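PDB 6A97: MHC class I-like protein MILL2 from Mus musculus, which binds heparan sulfate proteoglycans on the surface of fibroblasts as a GPI-anchored member of the MHC class I family. Local coordinates for residues A80-N85 and Q187-S192. Numbering follows the deposited sequence.
Sequences ARETNN and QRYLAS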
# COMPACT_ATOMS: atom_id res chain seq x y z
N ALA A 80 -36.20 4.53 8.76
CA ALA A 80 -37.31 5.32 9.28
C ALA A 80 -36.95 5.89 10.66
O ALA A 80 -37.07 7.09 10.90
CB ALA A 80 -38.57 4.48 9.37
N ARG A 81 -36.47 5.02 11.54
CA ARG A 81 -36.09 5.41 12.89
C ARG A 81 -34.93 6.39 12.89
O ARG A 81 -35.00 7.45 13.52
CB ARG A 81 -35.72 4.18 13.71
CG ARG A 81 -35.21 4.51 15.11
CD ARG A 81 -34.93 3.26 15.94
NE ARG A 81 -33.96 2.38 15.29
CZ ARG A 81 -34.27 1.26 14.64
NH1 ARG A 81 -35.54 0.88 14.55
NH2 ARG A 81 -33.32 0.53 14.09
N GLU A 82 -33.86 6.05 12.18
CA GLU A 82 -32.64 6.82 12.31
C GLU A 82 -32.65 8.12 11.52
O GLU A 82 -31.95 9.06 11.89
CB GLU A 82 -31.43 5.97 11.91
CG GLU A 82 -31.17 4.79 12.86
CD GLU A 82 -30.98 5.21 14.32
OE1 GLU A 82 -31.09 4.33 15.21
OE2 GLU A 82 -30.69 6.39 14.60
N THR A 83 -33.45 8.21 10.45
CA THR A 83 -33.61 9.50 9.79
C THR A 83 -34.45 10.43 10.66
O THR A 83 -34.22 11.64 10.71
CB THR A 83 -34.25 9.38 8.40
OG1 THR A 83 -35.49 8.68 8.50
CG2 THR A 83 -33.32 8.66 7.42
N ASN A 84 -35.43 9.87 11.37
CA ASN A 84 -36.18 10.67 12.32
C ASN A 84 -35.28 11.15 13.47
O ASN A 84 -35.34 12.32 13.84
CB ASN A 84 -37.37 9.89 12.88
CG ASN A 84 -38.18 10.71 13.86
OD1 ASN A 84 -38.91 11.63 13.48
ND2 ASN A 84 -38.05 10.38 15.14
N ASN A 85 -34.45 10.27 14.01
CA ASN A 85 -33.44 10.66 15.01
C ASN A 85 -32.48 11.72 14.49
O ASN A 85 -32.05 12.61 15.23
CB ASN A 85 -32.63 9.45 15.48
CG ASN A 85 -33.42 8.53 16.38
OD1 ASN A 85 -34.44 8.92 16.95
ND2 ASN A 85 -32.95 7.29 16.53
N GLN A 187 -23.02 3.63 19.17
CA GLN A 187 -23.32 2.29 19.66
C GLN A 187 -24.59 1.75 19.01
O GLN A 187 -24.64 0.59 18.60
CB GLN A 187 -23.47 2.29 21.18
CG GLN A 187 -23.16 0.95 21.81
CD GLN A 187 -21.80 0.43 21.40
OE1 GLN A 187 -20.77 1.03 21.71
NE2 GLN A 187 -21.78 -0.70 20.70
N ARG A 188 -25.61 2.60 18.91
CA ARG A 188 -26.86 2.20 18.29
C ARG A 188 -26.66 1.92 16.80
O ARG A 188 -27.20 0.95 16.27
CB ARG A 188 -27.93 3.27 18.52
CG ARG A 188 -29.36 2.79 18.34
CD ARG A 188 -30.36 3.90 18.61
NE ARG A 188 -30.17 5.05 17.72
CZ ARG A 188 -29.67 6.22 18.10
NH1 ARG A 188 -29.32 6.41 19.36
NH2 ARG A 188 -29.53 7.20 17.22
N TYR A 189 -25.86 2.76 16.14
CA TYR A 189 -25.55 2.56 14.72
C TYR A 189 -24.79 1.25 14.47
O TYR A 189 -25.09 0.53 13.52
CB TYR A 189 -24.71 3.72 14.17
CG TYR A 189 -25.41 5.05 14.08
CD1 TYR A 189 -26.80 5.15 14.17
CD2 TYR A 189 -24.68 6.22 13.88
CE1 TYR A 189 -27.43 6.39 14.08
CE2 TYR A 189 -25.30 7.45 13.78
CZ TYR A 189 -26.68 7.53 13.88
OH TYR A 189 -27.28 8.77 13.79
N LEU A 190 -23.80 0.97 15.32
CA LEU A 190 -22.96 -0.21 15.15
C LEU A 190 -23.77 -1.50 15.26
O LEU A 190 -23.47 -2.48 14.58
CB LEU A 190 -21.83 -0.21 16.18
CG LEU A 190 -20.67 0.74 15.88
CD1 LEU A 190 -19.68 0.78 17.04
CD2 LEU A 190 -19.99 0.35 14.58
N ALA A 191 -24.78 -1.49 16.12
CA ALA A 191 -25.66 -2.65 16.26
C ALA A 191 -26.46 -2.89 14.98
O ALA A 191 -26.54 -4.02 14.50
CB ALA A 191 -26.60 -2.45 17.45
N SER A 192 -27.02 -1.83 14.43
CA SER A 192 -27.79 -1.91 13.19
C SER A 192 -26.93 -2.26 11.99
O SER A 192 -27.44 -2.69 10.96
CB SER A 192 -28.52 -0.58 12.94
OG SER A 192 -29.31 -0.21 14.05
O HOH W 1 -31.20 1.57 15.12
O HOH W 2 -29.88 8.88 13.59
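Glu82 and Arg188 meet tip to tip in a side-on, two-pronged salt bridge, carboxylate and guanidinium only 11° from coplanar. Arg188 NE donates to Glu82 OE1 at 2.8 Å and NH2 to OE2 at 3.0 Å, each nearly straight and received on a syn lone pair. A bend at chi3 (60°) brings NE to the acid, while NH1 bonds to His185. Within 80-85, Asn85 ND2 bonds to Glu82 OE2 at 3.1 Å from above the carboxylate plane; the same ND2 lies over a face of the Arg188 guanidinium. Arg81 NE adds a second salt bridge, through a weak hydrogen bond to Glu82 OE1 at 3.5 Å, completing a network that probably keeps the buried carboxylate ionised. The helices bearing these groups, 75-96 of alpha-1 and 171-193 of alpha-2, belong to the two helical walls of the MHC class I platform; here they run antiparallel with segment axes 12.4 Å apart, and the salt bridge spans the groove. Two waters extend the link: one joins Arg81 NH2, Glu82 OE1 and Ser192 OG, the other gives protons to Glu82 O and OE2 and accepts one from Tyr189 OH (2.6 Å). Tyr189 presents its ring edge to Glu82, CE1 lying 3.3 Å from OE2, with ring and carboxylate planes 89° apart. The tyrosine packs on Leu25, Ile46, Val48 and Leu54 of the sheet floor and edge-to-face with Phe53.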